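Local structure of antifreeze protein type II (Clupea harengus, 2PY2) at residues A[8-16]-A[40-51]; A[97-105]-A[113-124]. The protein probably binds ice crystals and restrains their growth in a calcium-dependent way, using a C-type lectin fold to protect the herring from freezing. All coordinates share one frame; numbering follows the deposited sequence.

Interaction 1 (8-16 with 40-51) closes before interaction 2 (97-105 with 113-124) opens along the chain. Their centres lie about 19 Å apart, on opposite sides of the chain's centre. Interaction 1 sets the N-terminal hairpin against helix 45-52. Interaction 2 is built on the hairpin of strands 101-106 and 111-115, which carries part of the calcium site. The two meet in between. Strand 14-20 pairs with strand 121-128 in the mixed sheet, and V51 and I42 pack on M104. The core of the C-type lectin fold therefore connects the end of the molecule holding both termini with the calcium-binding end.

Interaction 1: A[8-16]-A[40-51]; sequences WKMFNGRCF and ASIHSLEESTFV
F11 and F50 carry the apolar part of this contact, where the N-terminal hairpin meets helix 45-52. Their ring planes are only 20° apart, but the rings are so far offset that each mostly faces the other's CB. F11 CB is 3.5 Å from the centroid of the F50 ring, almost on its normal; F50 CB is 4.2 Å from the F11 centroid. With CG anti to the backbone N in both (chi1 176° for F11), each ring extends across the gap, alongside the other residue's CB. F16 completes the aromatic cluster. F16 CD2 touches F50 CE2 at 3.6 Å, with the planes oblique, and F16 CD1 and CE1 meet V51 CG1. The aliphatic part of E47 runs beside the F11 ring.

The polar part centres on R14. R14 NH1 and R14 NH2 both donate to S41 O, end-on, at 3.1 and 3.3 Å, from the same face of the carbonyl plane. R14 NH1 also forms a salt bridge to E47 OE1 at 2.8 Å, from above the carboxylate plane; the two planar groups stand 79° apart. E47 OE2 accepts from H43 N at 2.8 Å, and E47 N donates to S44 OG, the N-cap. S41 OG accepts from H43 NE2 and is also hydrogen-bonded to D79.

The buried E47 carboxylate thus has a partner on each oxygen. Its nearby arginine would be expected to stabilise the charged form. The chemistry implies a hairpin held by R14 to the S41 carbonyl before the helix and to E47 in its first turn, and by aromatic rings to F50 one turn on.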
loop_
_atom_site.group_PDB
_atom_site.type_symbol
_atom_site.label_atom_id
_atom_site.label_comp_id
_atom_site.label_asym_id
_atom_site.label_seq_id
_atom_site.Cartn_x
_atom_site.Cartn_y
_atom_site.Cartn_z
ATOM N N TRP A 8 13.025 9.579 -3.742
ATOM C CA TRP A 8 12.694 8.195 -3.414
ATOM C C TRP A 8 13.704 7.547 -2.460
ATOM O O TRP A 8 14.858 7.966 -2.392
ATOM C CB TRP A 8 12.569 7.378 -4.703
ATOM C CG TRP A 8 11.453 7.856 -5.601
ATOM C CD1 TRP A 8 11.329 9.091 -6.170
ATOM C CD2 TRP A 8 10.303 7.106 -6.024
ATOM N NE1 TRP A 8 10.177 9.157 -6.918
ATOM C CE2 TRP A 8 9.529 7.953 -6.847
ATOM C CE3 TRP A 8 9.855 5.798 -5.786
ATOM C CZ2 TRP A 8 8.325 7.537 -7.436
ATOM C CZ3 TRP A 8 8.656 5.381 -6.374
ATOM C CH2 TRP A 8 7.908 6.251 -7.189
ATOM N N LYS A 9 13.261 6.526 -1.725
ATOM C CA LYS A 9 14.117 5.819 -0.763
ATOM C C LYS A 9 14.281 4.349 -1.148
ATOM O O LYS A 9 13.307 3.666 -1.478
ATOM C CB LYS A 9 13.523 5.912 0.645
ATOM C CG LYS A 9 13.286 7.331 1.150
ATOM C CD LYS A 9 14.583 8.105 1.324
ATOM C CE LYS A 9 14.333 9.460 1.977
ATOM N NZ LYS A 9 13.433 10.325 1.158
ATOM N N MET A 10 15.510 3.854 -1.078
ATOM C CA MET A 10 15.795 2.479 -1.466
ATOM C C MET A 10 15.726 1.415 -0.384
ATOM O O MET A 10 16.175 1.617 0.742
ATOM C CB MET A 10 17.173 2.410 -2.121
ATOM C CG MET A 10 17.625 1.010 -2.475
ATOM S SD MET A 10 19.366 0.988 -2.929
ATOM C CE MET A 10 20.121 0.606 -1.339
ATOM N N PHE A 11 15.168 0.267 -0.755
ATOM C CA PHE A 11 15.074 -0.875 0.141
ATOM C C PHE A 11 14.913 -2.156 -0.662
ATOM O O PHE A 11 13.972 -2.303 -1.445
ATOM C CB PHE A 11 13.892 -0.754 1.104
ATOM C CG PHE A 11 13.714 -1.966 1.981
ATOM C CD1 PHE A 11 14.506 -2.147 3.111
ATOM C CD2 PHE A 11 12.797 -2.957 1.639
ATOM C CE1 PHE A 11 14.389 -3.299 3.890
ATOM C CE2 PHE A 11 12.674 -4.114 2.411
ATOM C CZ PHE A 11 13.470 -4.285 3.535
ATOM N N ASN A 12 15.847 -3.077 -0.463
ATOM C CA ASN A 12 15.823 -4.368 -1.133
ATOM C C ASN A 12 15.598 -4.298 -2.637
ATOM O O ASN A 12 14.706 -4.959 -3.168
ATOM C CB ASN A 12 14.755 -5.258 -0.494
ATOM C CG ASN A 12 15.316 -6.572 -0.004
ATOM O OD1 ASN A 12 15.784 -7.393 -0.794
ATOM N ND2 ASN A 12 15.282 -6.776 1.310
ATOM N N GLY A 13 16.401 -3.486 -3.316
ATOM C CA GLY A 13 16.297 -3.376 -4.761
ATOM C C GLY A 13 15.141 -2.577 -5.327
ATOM O O GLY A 13 14.957 -2.535 -6.544
ATOM N N ARG A 14 14.356 -1.944 -4.463
ATOM C CA ARG A 14 13.223 -1.152 -4.925
ATOM C C ARG A 14 13.324 0.257 -4.350
ATOM O O ARG A 14 14.037 0.485 -3.369
ATOM C CB ARG A 14 11.913 -1.788 -4.459
ATOM C CG ARG A 14 11.821 -3.283 -4.698
ATOM C CD ARG A 14 10.696 -3.889 -3.864
ATOM N NE ARG A 14 9.394 -3.370 -4.255
ATOM C CZ ARG A 14 8.282 -3.531 -3.546
ATOM N NH1 ARG A 14 8.313 -4.199 -2.396
ATOM N NH2 ARG A 14 7.138 -3.028 -3.991
ATOM N N CYS A 15 12.615 1.194 -4.971
ATOM C CA CYS A 15 12.590 2.578 -4.514
ATOM C C CYS A 15 11.168 2.868 -4.051
ATOM O O CYS A 15 10.200 2.462 -4.694
ATOM C CB CYS A 15 12.987 3.536 -5.640
ATOM S SG CYS A 15 14.658 3.230 -6.306
ATOM N N PHE A 16 11.053 3.566 -2.930
ATOM C CA PHE A 16 9.754 3.882 -2.349
ATOM C C PHE A 16 9.522 5.370 -2.193
ATOM O O PHE A 16 10.466 6.151 -2.031
ATOM C CB PHE A 16 9.635 3.222 -0.976
ATOM C CG PHE A 16 9.633 1.725 -1.021
ATOM C CD1 PHE A 16 8.435 1.016 -1.011
ATOM C CD2 PHE A 16 10.830 1.020 -1.070
ATOM C CE1 PHE A 16 8.433 -0.369 -1.046
ATOM C CE2 PHE A 16 10.838 -0.374 -1.105
ATOM C CZ PHE A 16 9.640 -1.071 -1.093
ATOM N N ALA A 40 2.644 0.460 -3.667
ATOM C CA ALA A 40 3.559 -0.556 -3.157
ATOM C C ALA A 40 3.010 -1.885 -2.688
ATOM O O ALA A 40 1.902 -1.969 -2.181
ATOM C CB ALA A 40 4.409 0.046 -2.040
ATOM N N SER A 41 3.797 -2.936 -2.906
ATOM C CA SER A 41 3.448 -4.264 -2.413
ATOM C C SER A 41 4.430 -4.422 -1.244
ATOM O O SER A 41 5.508 -3.805 -1.250
ATOM C CB SER A 41 3.683 -5.349 -3.476
ATOM O OG SER A 41 5.036 -5.401 -3.909
ATOM N N ILE A 42 4.052 -5.208 -0.243
ATOM C CA ILE A 42 4.886 -5.432 0.941
ATOM C C ILE A 42 5.027 -6.946 1.114
ATOM O O ILE A 42 4.034 -7.675 1.085
ATOM C CB ILE A 42 4.240 -4.771 2.183
ATOM C CG1 ILE A 42 4.188 -3.249 1.965
ATOM C CG2 ILE A 42 5.059 -5.085 3.439
ATOM C CD1 ILE A 42 3.618 -2.450 3.127
ATOM N N HIS A 43 6.258 -7.416 1.306
ATOM C CA HIS A 43 6.517 -8.852 1.390
ATOM C C HIS A 43 7.215 -9.387 2.636
ATOM O O HIS A 43 7.584 -10.564 2.683
ATOM C CB HIS A 43 7.326 -9.257 0.160
ATOM C CG HIS A 43 6.679 -8.860 -1.128
ATOM N ND1 HIS A 43 5.614 -9.547 -1.665
ATOM C CD2 HIS A 43 6.908 -7.810 -1.954
ATOM C CE1 HIS A 43 5.211 -8.939 -2.767
ATOM N NE2 HIS A 43 5.979 -7.881 -2.965
ATOM N N SER A 44 7.402 -8.540 3.636
ATOM C CA SER A 44 8.055 -8.981 4.870
ATOM C C SER A 44 7.896 -7.920 5.937
ATOM O O SER A 44 7.572 -6.771 5.638
ATOM C CB SER A 44 9.549 -9.214 4.632
ATOM O OG SER A 44 10.218 -7.982 4.405
ATOM N N LEU A 45 8.138 -8.305 7.186
ATOM C CA LEU A 45 8.040 -7.357 8.282
ATOM C C LEU A 45 9.110 -6.291 8.094
ATOM O O LEU A 45 8.904 -5.126 8.405
ATOM C CB LEU A 45 8.259 -8.064 9.619
ATOM C CG LEU A 45 8.268 -7.124 10.826
ATOM C CD1 LEU A 45 6.932 -6.421 10.975
ATOM C CD2 LEU A 45 8.555 -7.928 12.054
ATOM N N GLU A 46 10.269 -6.704 7.594
ATOM C CA GLU A 46 11.365 -5.777 7.354
ATOM C C GLU A 46 10.940 -4.687 6.366
ATOM O O GLU A 46 11.259 -3.507 6.536
ATOM C CB GLU A 46 12.573 -6.542 6.807
ATOM C CG GLU A 46 13.227 -7.505 7.814
ATOM C CD GLU A 46 12.253 -8.506 8.435
ATOM O OE1 GLU A 46 11.633 -9.308 7.694
ATOM O OE2 GLU A 46 12.113 -8.492 9.679
ATOM N N GLU A 47 10.209 -5.086 5.333
ATOM C CA GLU A 47 9.751 -4.130 4.330
ATOM C C GLU A 47 8.655 -3.256 4.930
ATOM O O GLU A 47 8.597 -2.050 4.688
ATOM C CB GLU A 47 9.222 -4.879 3.109
ATOM C CG GLU A 47 9.268 -4.077 1.829
ATOM C CD GLU A 47 9.266 -4.967 0.594
ATOM O OE1 GLU A 47 10.113 -4.743 -0.299
ATOM O OE2 GLU A 47 8.423 -5.890 0.520
ATOM N N SER A 48 7.795 -3.874 5.726
ATOM C CA SER A 48 6.710 -3.159 6.373
ATOM C C SER A 48 7.270 -2.069 7.267
ATOM O O SER A 48 6.777 -0.950 7.278
ATOM C CB SER A 48 5.869 -4.107 7.221
ATOM O OG SER A 48 4.878 -3.371 7.918
ATOM N N THR A 49 8.308 -2.406 8.025
ATOM C CA THR A 49 8.930 -1.443 8.920
ATOM C C THR A 49 9.559 -0.295 8.132
ATOM O O THR A 49 9.402 0.875 8.493
ATOM C CB THR A 49 9.979 -2.150 9.794
ATOM O OG1 THR A 49 9.310 -3.124 10.603
ATOM C CG2 THR A 49 10.711 -1.161 10.690
ATOM N N PHE A 50 10.247 -0.626 7.045
ATOM C CA PHE A 50 10.875 0.390 6.211
ATOM C C PHE A 50 9.841 1.373 5.673
ATOM O O PHE A 50 10.051 2.585 5.699
ATOM C CB PHE A 50 11.609 -0.243 5.028
ATOM C CG PHE A 50 12.229 0.767 4.105
ATOM C CD1 PHE A 50 13.466 1.331 4.401
ATOM C CD2 PHE A 50 11.548 1.201 2.972
ATOM C CE1 PHE A 50 14.020 2.319 3.581
ATOM C CE2 PHE A 50 12.088 2.186 2.147
ATOM C CZ PHE A 50 13.324 2.747 2.453
ATOM N N VAL A 51 8.724 0.854 5.175
ATOM C CA VAL A 51 7.697 1.735 4.640
ATOM C C VAL A 51 7.050 2.552 5.754
ATOM O O VAL A 51 6.745 3.728 5.562
ATOM C CB VAL A 51 6.620 0.943 3.859
ATOM C CG1 VAL A 51 7.254 0.268 2.653
ATOM C CG2 VAL A 51 5.978 -0.080 4.750
#

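Interaction 2: A[97-105]-A[113-124]; sequences LTECCIQMN and NDTPCTHLHSSI. With CA (calcium ion), chain G.
E99 of 97-105 and N113 and D114 of 113-124 share one calcium ion. E99 OE1 binds it at 2.8 Å. From 113-124 come N113 OD1, also at 2.8 Å, and two atoms of D114: its backbone O at 2.4 Å and its OD1 at 2.5 Å. A water adds a further ligand, and Q92 and D94 complete the site. The E99 chain is extended beyond CG (chi2 -169°), which carries its carboxylate out to the metal. The second carboxylate oxygens are hydrogen-bonded outside the segments, E99 OE2 to T96 and D114 OD2 to T95. The metal probably offsets the charge these acidic groups bring together.

Behind the site the strands pair antiparallel. C101 with T115 and Q103 with N113 are hydrogen-bonded pairs, and I102 with D114 is the non-hydrogen-bonded pair between them. The straightest bond, T115 N to C101 O, is 2.8 Å long at 166°. The C101-C117 disulfide (chi3 94°) ties the hairpin to the turn that follows it. Q103 reaches over a face of the H121 imidazole, Q103 OE1 lying 3.1 Å from H121 CE1.

Strand 62-64 pairs with strand 101-106, and its W63 touches C101 and T115. W25 of helix 25-33 lies against the C101-C117 disulfide. M104 SD packs on I124 of strand 121-128.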
loop_
_atom_site.group_PDB
_atom_site.type_symbol
_atom_site.label_atom_id
_atom_site.label_comp_id
_atom_site.label_asym_id
_atom_site.label_seq_id
_atom_site.Cartn_x
_atom_site.Cartn_y
_atom_site.Cartn_z
ATOM N N LEU A 97 -16.654 -7.217 -1.169
ATOM C CA LEU A 97 -16.253 -6.488 -2.365
ATOM C C LEU A 97 -16.437 -4.977 -2.224
ATOM O O LEU A 97 -15.843 -4.207 -2.980
ATOM C CB LEU A 97 -17.027 -6.996 -3.589
ATOM C CG LEU A 97 -16.746 -8.438 -4.011
ATOM C CD1 LEU A 97 -17.759 -8.867 -5.067
ATOM C CD2 LEU A 97 -15.329 -8.551 -4.545
ATOM N N THR A 98 -17.250 -4.543 -1.263
ATOM C CA THR A 98 -17.470 -3.106 -1.081
ATOM C C THR A 98 -16.331 -2.393 -0.343
ATOM O O THR A 98 -16.307 -1.165 -0.271
ATOM C CB THR A 98 -18.785 -2.822 -0.335
ATOM O OG1 THR A 98 -18.746 -3.435 0.958
ATOM C CG2 THR A 98 -19.967 -3.366 -1.120
ATOM N N GLU A 99 -15.384 -3.162 0.188
ATOM C CA GLU A 99 -14.236 -2.602 0.912
ATOM C C GLU A 99 -13.073 -3.511 0.538
ATOM O O GLU A 99 -12.534 -4.233 1.373
ATOM C CB GLU A 99 -14.508 -2.654 2.419
ATOM C CG GLU A 99 -14.819 -4.048 2.931
ATOM C CD GLU A 99 -15.347 -4.057 4.350
ATOM O OE1 GLU A 99 -14.762 -3.362 5.208
ATOM O OE2 GLU A 99 -16.338 -4.774 4.605
ATOM N N CYS A 100 -12.666 -3.434 -0.724
ATOM C CA CYS A 100 -11.657 -4.341 -1.246
ATOM C C CYS A 100 -10.225 -3.867 -1.488
ATOM O O CYS A 100 -9.416 -4.632 -2.016
ATOM C CB CYS A 100 -12.220 -4.968 -2.532
ATOM S SG CYS A 100 -12.668 -3.734 -3.803
ATOM N N CYS A 101 -9.902 -2.633 -1.093
ATOM C CA CYS A 101 -8.560 -2.077 -1.277
ATOM C C CYS A 101 -7.808 -2.079 0.054
ATOM O O CYS A 101 -8.394 -1.767 1.082
ATOM C CB CYS A 101 -8.670 -0.646 -1.821
ATOM S SG CYS A 101 -9.129 -0.598 -3.588
ATOM N N ILE A 102 -6.522 -2.429 0.035
ATOM C CA ILE A 102 -5.745 -2.487 1.284
ATOM C C ILE A 102 -5.185 -1.152 1.744
ATOM O O ILE A 102 -4.480 -0.474 1.002
ATOM C CB ILE A 102 -4.551 -3.467 1.192
ATOM C CG1 ILE A 102 -5.043 -4.875 0.855
ATOM C CG2 ILE A 102 -3.815 -3.521 2.542
ATOM C CD1 ILE A 102 -3.915 -5.900 0.725
ATOM N N GLN A 103 -5.493 -0.805 2.987
ATOM C CA GLN A 103 -5.015 0.418 3.616
ATOM C C GLN A 103 -4.100 -0.028 4.755
ATOM O O GLN A 103 -4.467 -0.924 5.520
ATOM C CB GLN A 103 -6.184 1.209 4.211
ATOM C CG GLN A 103 -5.758 2.536 4.798
ATOM C CD GLN A 103 -6.866 3.246 5.563
ATOM O OE1 GLN A 103 -6.639 4.309 6.123
ATOM N NE2 GLN A 103 -8.066 2.658 5.595
ATOM N N MET A 104 -2.922 0.577 4.868
ATOM C CA MET A 104 -2.004 0.229 5.960
ATOM C C MET A 104 -1.985 1.350 7.019
ATOM O O MET A 104 -2.599 2.405 6.828
ATOM C CB MET A 104 -0.584 -0.016 5.427
ATOM C CG MET A 104 0.179 1.236 5.005
ATOM S SD MET A 104 1.916 0.866 4.621
ATOM C CE MET A 104 2.629 0.842 6.311
ATOM N N ASN A 105 -1.283 1.121 8.134
ATOM C CA ASN A 105 -1.211 2.111 9.221
ATOM C C ASN A 105 -2.590 2.466 9.773
ATOM O O ASN A 105 -2.831 3.607 10.155
ATOM C CB ASN A 105 -0.546 3.406 8.740
ATOM C CG ASN A 105 0.966 3.377 8.861
ATOM O OD1 ASN A 105 1.661 4.246 8.316
ATOM N ND2 ASN A 105 1.486 2.390 9.582
ATOM N N ASN A 113 -6.143 -3.036 6.781
ATOM C CA ASN A 113 -7.585 -3.125 6.835
ATOM C C ASN A 113 -8.092 -2.992 5.394
ATOM O O ASN A 113 -7.633 -2.099 4.681
ATOM C CB ASN A 113 -8.085 -1.965 7.690
ATOM C CG ASN A 113 -9.547 -2.040 7.983
ATOM O OD1 ASN A 113 -10.365 -2.158 7.076
ATOM N ND2 ASN A 113 -9.895 -1.955 9.264
ATOM N N ASP A 114 -8.981 -3.875 4.930
ATOM C CA ASP A 114 -9.486 -3.669 3.572
ATOM C C ASP A 114 -10.566 -2.590 3.699
ATOM O O ASP A 114 -11.402 -2.635 4.591
ATOM C CB ASP A 114 -9.969 -4.983 2.890
ATOM C CG ASP A 114 -10.917 -5.835 3.738
ATOM O OD1 ASP A 114 -11.008 -5.671 4.960
ATOM O OD2 ASP A 114 -11.567 -6.727 3.153
ATOM N N THR A 115 -10.518 -1.577 2.845
ATOM C CA THR A 115 -11.463 -0.476 2.981
ATOM C C THR A 115 -12.017 -0.013 1.642
ATOM O O THR A 115 -11.458 -0.320 0.595
ATOM C CB THR A 115 -10.802 0.719 3.782
ATOM O OG1 THR A 115 -10.564 1.848 2.936
ATOM C CG2 THR A 115 -9.494 0.278 4.408
ATOM N N PRO A 116 -13.156 0.691 1.658
ATOM C CA PRO A 116 -13.752 1.176 0.409
ATOM C C PRO A 116 -12.711 1.957 -0.400
ATOM O O PRO A 116 -12.100 2.899 0.097
ATOM C CB PRO A 116 -14.903 2.047 0.899
ATOM C CG PRO A 116 -15.322 1.347 2.158
ATOM C CD PRO A 116 -14.009 1.020 2.816
ATOM N N CYS A 117 -12.516 1.564 -1.651
ATOM C CA CYS A 117 -11.509 2.207 -2.487
ATOM C C CYS A 117 -11.740 3.687 -2.750
ATOM O O CYS A 117 -10.821 4.377 -3.182
ATOM C CB CYS A 117 -11.384 1.473 -3.821
ATOM S SG CYS A 117 -11.147 -0.330 -3.675
ATOM N N THR A 118 -12.952 4.179 -2.506
ATOM C CA THR A 118 -13.246 5.594 -2.735
ATOM C C THR A 118 -12.778 6.532 -1.625
ATOM O O THR A 118 -12.820 7.751 -1.781
ATOM C CB THR A 118 -14.748 5.828 -2.970
ATOM O OG1 THR A 118 -15.499 5.188 -1.933
ATOM C CG2 THR A 118 -15.163 5.261 -4.325
ATOM N N HIS A 119 -12.332 5.970 -0.505
ATOM C CA HIS A 119 -11.854 6.787 0.614
ATOM C C HIS A 119 -10.572 7.497 0.225
ATOM O O HIS A 119 -9.737 6.922 -0.464
ATOM C CB HIS A 119 -11.562 5.902 1.828
ATOM C CG HIS A 119 -12.789 5.442 2.549
ATOM N ND1 HIS A 119 -14.043 5.466 1.978
ATOM C CD2 HIS A 119 -12.947 4.915 3.785
ATOM C CE1 HIS A 119 -14.923 4.973 2.834
ATOM N NE2 HIS A 119 -14.283 4.631 3.938
ATOM N N LEU A 120 -10.396 8.729 0.696
ATOM C CA LEU A 120 -9.182 9.482 0.385
ATOM C C LEU A 120 -8.083 9.222 1.415
ATOM O O LEU A 120 -8.312 9.375 2.608
ATOM C CB LEU A 120 -9.473 10.990 0.365
ATOM C CG LEU A 120 -10.515 11.534 -0.619
ATOM C CD1 LEU A 120 -10.206 11.034 -2.008
ATOM C CD2 LEU A 120 -11.912 11.102 -0.216
ATOM N N HIS A 121 -6.903 8.820 0.948
ATOM C CA HIS A 121 -5.762 8.586 1.829
ATOM C C HIS A 121 -4.441 8.880 1.136
ATOM O O HIS A 121 -4.371 8.990 -0.093
ATOM C CB HIS A 121 -5.736 7.138 2.321
ATOM C CG HIS A 121 -6.824 6.810 3.291
ATOM N ND1 HIS A 121 -6.921 7.414 4.525
ATOM C CD2 HIS A 121 -7.850 5.932 3.218
ATOM C CE1 HIS A 121 -7.962 6.920 5.173
ATOM N NE2 HIS A 121 -8.544 6.021 4.401
ATOM N N SER A 122 -3.397 9.033 1.944
ATOM C CA SER A 122 -2.060 9.248 1.431
ATOM C C SER A 122 -1.704 7.881 0.864
ATOM O O SER A 122 -2.487 6.944 0.997
ATOM C CB SER A 122 -1.113 9.599 2.574
ATOM O OG SER A 122 -1.557 10.773 3.219
ATOM N N SER A 123 -0.537 7.743 0.249
ATOM C CA SER A 123 -0.199 6.446 -0.313
ATOM C C SER A 123 1.290 6.178 -0.419
ATOM O O SER A 123 2.117 7.080 -0.269
ATOM C CB SER A 123 -0.854 6.296 -1.691
ATOM O OG SER A 123 -0.433 7.325 -2.574
ATOM N N ILE A 124 1.623 4.916 -0.664
ATOM C CA ILE A 124 3.009 4.500 -0.805
ATOM C C ILE A 124 3.205 3.982 -2.217
ATOM O O ILE A 124 2.481 3.076 -2.640
ATOM C CB ILE A 124 3.361 3.328 0.135
ATOM C CG1 ILE A 124 2.825 3.585 1.550
ATOM C CG2 ILE A 124 4.872 3.099 0.116
ATOM C CD1 ILE A 124 3.362 4.826 2.206
HETATM CA CA CA G . -12.281 -4.089 6.342
HETATM O O HOH W 1 -14.219 -0.847 -2.365
HETATM O O HOH W 2 -12.872 -2.126 8.012
#